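Local coordinates for protein diacylglycerol lipase (Aspergillus oryzae, PDB 5XK2) that probably hydrolyses the ester bonds of mono- and diacylglycerols as a class 3 lipase of the alpha/beta-hydrolase superfamily, captured here in a closed conformation, at residues D172-A177 and Q195-R200; G155-S160 and A179-A184. One frame throughout, in Å; residues are numbered along the deposited sequence.

Interaction 1 of 2, residues D172-A177 and Q195-R200; sequences DAILYA and QGNNYR
Tyr-176 and Tyr-199 stand side by side on adjacent parallel strands, and their rings show how a sheet can align like side chains without stacking them fully. Both rings rise from the same face of the sheet, pointing the same way, with CG anti to the carbonyl carbon in each (chi1 -63° and -53°). Their planes are 26° from parallel but slid apart, the centroids 5.1 Å from one another, so overlap is slight: CD2 of Tyr-199 sits over the rim of one face of the Tyr-176 ring, 3.8 Å from CE2 of Tyr-176. Ile-174 CG2 comes in at the edge of the Tyr-199 ring, in its plane, 3.7 Å from Tyr-199 CE2, and Leu-175 O also lies at that ring's edge. The longer branch of Ile-174 starts with CG1 anti to the carbonyl carbon, and its CD1 rests against the amide of Asn-197, 3.5 Å from Asn-197 CG.

The backbone beneath is regular parallel pairing. Leu-175 N gives an almost straight bond to Asn-197 O (2.9 Å), Tyr-199 N returns one to Leu-175 O (2.8 Å), and Ala-177 N binds Tyr-199 O. Leu-175, Asn-198, Ala-177 and Arg-200 take the opposite face, where Leu-175 CD2 merely packs near Asn-198 OD1, whose hydrogen bond comes from Arg-167 NH1.

The contact closes the beta-alpha-beta unit of strand 173-178, helix 186-195 and strand 198-203. On the tyrosine face lies helix 14-27, where Asp-17 takes the Tyr-176 hydroxyl and Trp-21 stacks on its ring; on the Leu-175 face lies helix 154-168, and strand 146-152 continues the sheet beyond strand 173-178.

Interaction 2 of 2, residues G155-S160 and A179-A184; sequences GAAIAS and AAPRVA
Ala-157 and Val-183 meet methyl to methyl, where a loop passes along one side of a helix and small residues let the two backbones come close. The CB of Ala-157 lies 3.5 Å from CG1 of Val-183, and the same CG1 is equally near the carbonyl oxygen of Ala-157, so one branch of the valine touches both the side chain and the backbone of that residue. With CG1 anti to the carbonyl carbon (chi1 -58°), CG2 falls between the backbone N and the carbonyl carbon and reaches along the helix to Ser-160 CB, 4.0 Å away. Val-183 thus spans one turn of the helix with its two methyls. Ala-157 CB is also met by the proline ring, 3.9 Å from Pro-181 CD.

Ala-180 makes the second close approach. Its CB packs against Ala-156 CB at 3.6 Å, and the CA atoms of this pair are 4.9 Å apart, a separation that two alanines can accommodate.

Ser-160 supplies the polar side of the contact. Its OG donates to Ala-156 O one turn back (2.9 Å), and that oxygen also takes the backbone N-H of Ser-160, the two donors arriving from opposite faces of the carbonyl plane. One water donates to Pro-181 O and to Ser-160 OG, bridging loop and helix.

No direct hydrogen bond joins the two segments. The chemistry therefore implies that the loop meets the helix, whose first turn carries Gly-155 of a probable nucleophile elbow, through direct contacts that are mainly apolar, of methyls and the proline ring, with one water-mediated polar link to a serine whose own proton is spent inside the helix.

How the interactions relate
Both interactions belong to the alpha/beta core, yet they illustrate two ways of building it. Interaction 1 joins neighbouring strands by direct backbone bonds and runs from buried residues at Ala-177 to an exposed end at Asp-172; interaction 2, buried throughout, sets a loop on a helix through small apolar groups and one bridging water. They share connected elements: strand 173-178 leads into the loop of 179-184, and helix 154-168 precedes that strand. They also touch, Leu-175 CD1 lying 3.5 Å from Ala-159 O and Ala-177 CB 3.8 Å from Ser-160 OG. Ala-156 and Ser-160 thus serve both neighbours, touching Ala-177 of the strand as well as the loop or its water.

Interaction 1 of 2, residues D172-A177 and Q195-R200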
loop_
_atom_site.group_PDB
_atom_site.type_symbol
_atom_site.label_atom_id
_atom_site.label_comp_id
_atom_site.label_asym_id
_atom_site.label_seq_id
_atom_site.Cartn_x
_atom_site.Cartn_y
_atom_site.Cartn_z
ATOM N N ASP A 172 30.432 -16.343 2.085
ATOM C CA ASP A 172 30.944 -15.024 1.794
ATOM C C ASP A 172 29.892 -14.340 0.935
ATOM O O ASP A 172 30.111 -14.032 -0.236
ATOM C CB ASP A 172 32.288 -15.197 1.061
ATOM C CG ASP A 172 32.988 -13.892 0.742
ATOM O OD1 ASP A 172 32.837 -12.918 1.506
ATOM O OD2 ASP A 172 33.713 -13.859 -0.282
ATOM N N ALA A 173 28.856 -13.857 1.609
ATOM C CA ALA A 173 27.668 -13.390 0.879
ATOM C C ALA A 173 27.894 -11.996 0.310
ATOM O O ALA A 173 28.434 -11.126 0.996
ATOM C CB ALA A 173 26.462 -13.395 1.781
ATOM N N ILE A 174 27.513 -11.813 -0.953
ATOM C CA ILE A 174 27.526 -10.511 -1.605
ATOM C C ILE A 174 26.088 -10.011 -1.617
ATOM O O ILE A 174 25.188 -10.707 -2.124
ATOM C CB ILE A 174 28.032 -10.589 -3.064
ATOM C CG1 ILE A 174 29.295 -11.454 -3.204
ATOM C CG2 ILE A 174 28.212 -9.182 -3.645
ATOM C CD1 ILE A 174 30.463 -10.981 -2.376
ATOM N N LEU A 175 25.863 -8.822 -1.073
ATOM C CA LEU A 175 24.493 -8.331 -0.885
ATOM C C LEU A 175 24.086 -7.325 -1.946
ATOM O O LEU A 175 24.749 -6.310 -2.111
ATOM C CB LEU A 175 24.367 -7.681 0.500
ATOM C CG LEU A 175 23.048 -6.951 0.790
ATOM C CD1 LEU A 175 21.826 -7.911 0.788
ATOM C CD2 LEU A 175 23.137 -6.196 2.136
ATOM N N TYR A 176 22.995 -7.596 -2.660
ATOM C CA TYR A 176 22.388 -6.565 -3.502
ATOM C C TYR A 176 21.010 -6.270 -2.950
ATOM O O TYR A 176 20.099 -7.095 -3.058
ATOM C CB TYR A 176 22.314 -6.995 -4.980
ATOM C CG TYR A 176 23.671 -7.220 -5.621
ATOM C CD1 TYR A 176 24.374 -8.408 -5.405
ATOM C CD2 TYR A 176 24.271 -6.233 -6.386
ATOM C CE1 TYR A 176 25.634 -8.618 -5.983
ATOM C CE2 TYR A 176 25.521 -6.424 -6.952
ATOM C CZ TYR A 176 26.185 -7.620 -6.762
ATOM O OH TYR A 176 27.425 -7.810 -7.328
ATOM N N ALA A 177 20.862 -5.101 -2.335
ATOM C CA ALA A 177 19.617 -4.760 -1.655
ATOM C C ALA A 177 18.982 -3.559 -2.328
ATOM O O ALA A 177 19.271 -2.421 -1.987
ATOM C CB ALA A 177 19.903 -4.469 -0.188
ATOM N N GLN A 195 31.528 -5.602 7.134
ATOM C CA GLN A 195 31.698 -6.899 6.473
ATOM C C GLN A 195 32.051 -6.728 4.996
ATOM O O GLN A 195 32.621 -7.630 4.366
ATOM C CB GLN A 195 30.419 -7.741 6.588
ATOM C CG GLN A 195 30.098 -8.216 7.994
ATOM C CD GLN A 195 28.754 -8.938 8.058
ATOM O OE1 GLN A 195 27.788 -8.551 7.391
ATOM N NE2 GLN A 195 28.694 -9.994 8.864
ATOM N N GLY A 196 31.686 -5.578 4.431
ATOM C CA GLY A 196 31.927 -5.318 3.027
ATOM C C GLY A 196 30.985 -6.064 2.098
ATOM O O GLY A 196 30.103 -6.803 2.555
ATOM N N ASN A 197 31.203 -5.877 0.800
ATOM C CA ASN A 197 30.395 -6.536 -0.246
ATOM C C ASN A 197 28.916 -6.230 -0.089
ATOM O O ASN A 197 28.078 -7.119 -0.253
ATOM C CB ASN A 197 30.604 -8.059 -0.230
ATOM C CG ASN A 197 32.057 -8.472 -0.440
ATOM O OD1 ASN A 197 32.611 -9.250 0.349
ATOM N ND2 ASN A 197 32.675 -7.958 -1.486
ATOM N N ASN A 198 28.612 -4.972 0.225
ATOM C CA ASN A 198 27.241 -4.478 0.353
ATOM C C ASN A 198 26.876 -3.515 -0.752
ATOM O O ASN A 198 27.522 -2.471 -0.905
ATOM C CB ASN A 198 27.053 -3.763 1.681
ATOM C CG ASN A 198 27.354 -4.663 2.867
ATOM O OD1 ASN A 198 26.796 -5.741 2.976
ATOM N ND2 ASN A 198 28.245 -4.215 3.750
ATOM N N TYR A 199 25.835 -3.839 -1.514
ATOM C CA TYR A 199 25.331 -2.882 -2.498
ATOM C C TYR A 199 23.860 -2.608 -2.236
ATOM O O TYR A 199 22.966 -3.311 -2.743
ATOM C CB TYR A 199 25.559 -3.438 -3.912
ATOM C CG TYR A 199 26.999 -3.829 -4.083
ATOM C CD1 TYR A 199 27.963 -2.856 -4.323
ATOM C CD2 TYR A 199 27.406 -5.155 -3.961
ATOM C CE1 TYR A 199 29.321 -3.201 -4.425
ATOM C CE2 TYR A 199 28.763 -5.510 -4.077
ATOM C CZ TYR A 199 29.708 -4.511 -4.312
ATOM O OH TYR A 199 31.050 -4.810 -4.434
ATOM N N ARG A 200 23.621 -1.502 -1.543
ATOM C CA ARG A 200 22.278 -1.085 -1.173
ATOM C C ARG A 200 21.893 0.114 -2.023
ATOM O O ARG A 200 22.650 1.093 -2.106
ATOM C CB ARG A 200 22.191 -0.732 0.321
ATOM C CG ARG A 200 20.784 -0.202 0.710
ATOM C CD ARG A 200 20.700 0.138 2.195
ATOM N NE ARG A 200 21.555 1.276 2.572
ATOM C CZ ARG A 200 21.252 2.563 2.381
ATOM N NH1 ARG A 200 20.097 2.909 1.804
ATOM N NH2 ARG A 200 22.100 3.515 2.798
HETATM O O HOH W 1 35.078 -10.440 1.190
#

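Interaction 2 of 2, residues G155-S160 and A179-A184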
loop_
_atom_site.group_PDB
_atom_site.type_symbol
_atom_site.label_atom_id
_atom_site.label_comp_id
_atom_site.label_asym_id
_atom_site.label_seq_id
_atom_site.Cartn_x
_atom_site.Cartn_y
_atom_site.Cartn_z
ATOM N N GLY A 155 11.752 -7.424 0.476
ATOM C CA GLY A 155 12.658 -8.537 0.234
ATOM C C GLY A 155 14.124 -8.147 0.360
ATOM O O GLY A 155 14.939 -8.962 0.773
ATOM N N ALA A 156 14.461 -6.917 -0.016
ATOM C CA ALA A 156 15.833 -6.416 0.135
ATOM C C ALA A 156 16.203 -6.255 1.611
ATOM O O ALA A 156 17.366 -6.392 1.974
ATOM C CB ALA A 156 15.993 -5.090 -0.584
ATOM N N ALA A 157 15.220 -5.943 2.447
ATOM C CA ALA A 157 15.466 -5.878 3.887
ATOM C C ALA A 157 15.797 -7.269 4.433
ATOM O O ALA A 157 16.754 -7.463 5.190
ATOM C CB ALA A 157 14.256 -5.295 4.591
ATOM N N ILE A 158 15.005 -8.252 4.037
ATOM C CA ILE A 158 15.272 -9.623 4.473
ATOM C C ILE A 158 16.641 -10.045 3.982
ATOM O O ILE A 158 17.430 -10.610 4.742
ATOM C CB ILE A 158 14.172 -10.592 3.972
ATOM C CG1 ILE A 158 12.825 -10.177 4.577
ATOM C CG2 ILE A 158 14.520 -12.042 4.340
ATOM C CD1 ILE A 158 11.610 -10.838 3.919
ATOM N N ALA A 159 16.952 -9.720 2.727
ATOM C CA ALA A 159 18.257 -10.064 2.182
ATOM C C ALA A 159 19.390 -9.455 2.996
ATOM O O ALA A 159 20.423 -10.097 3.174
ATOM C CB ALA A 159 18.363 -9.611 0.725
ATOM N N SER A 160 19.210 -8.210 3.449
ATOM C CA SER A 160 20.245 -7.514 4.228
ATOM C C SER A 160 20.617 -8.304 5.493
ATOM O O SER A 160 21.806 -8.510 5.789
ATOM C CB SER A 160 19.772 -6.106 4.625
ATOM O OG SER A 160 19.576 -5.313 3.466
ATOM N N ALA A 179 16.291 -0.888 -2.986
ATOM C CA ALA A 179 15.129 -0.207 -2.396
ATOM C C ALA A 179 14.820 -0.708 -0.994
ATOM O O ALA A 179 13.666 -0.782 -0.596
ATOM C CB ALA A 179 13.871 -0.376 -3.289
ATOM N N ALA A 180 15.856 -1.040 -0.235
ATOM C CA ALA A 180 15.650 -1.641 1.075
ATOM C C ALA A 180 15.232 -0.634 2.132
ATOM O O ALA A 180 15.830 0.445 2.248
ATOM C CB ALA A 180 16.939 -2.336 1.541
ATOM N N PRO A 181 14.244 -1.007 2.939
ATOM C CA PRO A 181 14.031 -0.405 4.261
ATOM C C PRO A 181 15.272 -0.537 5.142
ATOM O O PRO A 181 16.111 -1.398 4.894
ATOM C CB PRO A 181 12.902 -1.248 4.864
ATOM C CG PRO A 181 12.221 -1.916 3.696
ATOM C CD PRO A 181 13.287 -2.092 2.635
ATOM N N ARG A 182 15.357 0.281 6.189
ATOM C CA ARG A 182 16.345 0.051 7.256
ATOM C C ARG A 182 16.035 -1.259 7.995
ATOM O O ARG A 182 14.857 -1.658 8.089
ATOM C CB ARG A 182 16.343 1.207 8.245
ATOM C CG ARG A 182 16.756 2.526 7.624
ATOM C CD ARG A 182 16.876 3.612 8.680
ATOM N NE ARG A 182 17.314 4.877 8.074
ATOM C CZ ARG A 182 16.512 5.889 7.761
ATOM N NH1 ARG A 182 15.199 5.820 8.002
ATOM N NH2 ARG A 182 17.032 6.994 7.210
ATOM N N VAL A 183 17.086 -1.991 8.367
ATOM C CA VAL A 183 16.939 -3.194 9.190
ATOM C C VAL A 183 17.628 -3.213 10.542
ATOM O O VAL A 183 17.400 -4.122 11.327
ATOM C CB VAL A 183 17.405 -4.422 8.413
ATOM C CG1 VAL A 183 16.584 -4.533 7.123
ATOM C CG2 VAL A 183 18.901 -4.330 8.068
ATOM N N ALA A 184 18.480 -2.234 10.806
ATOM C CA ALA A 184 19.492 -2.375 11.849
ATOM C C ALA A 184 19.583 -1.146 12.738
ATOM O O ALA A 184 19.363 -0.032 12.284
ATOM C CB ALA A 184 20.869 -2.644 11.205
HETATM O O HOH W 2 18.795 -2.679 4.465
#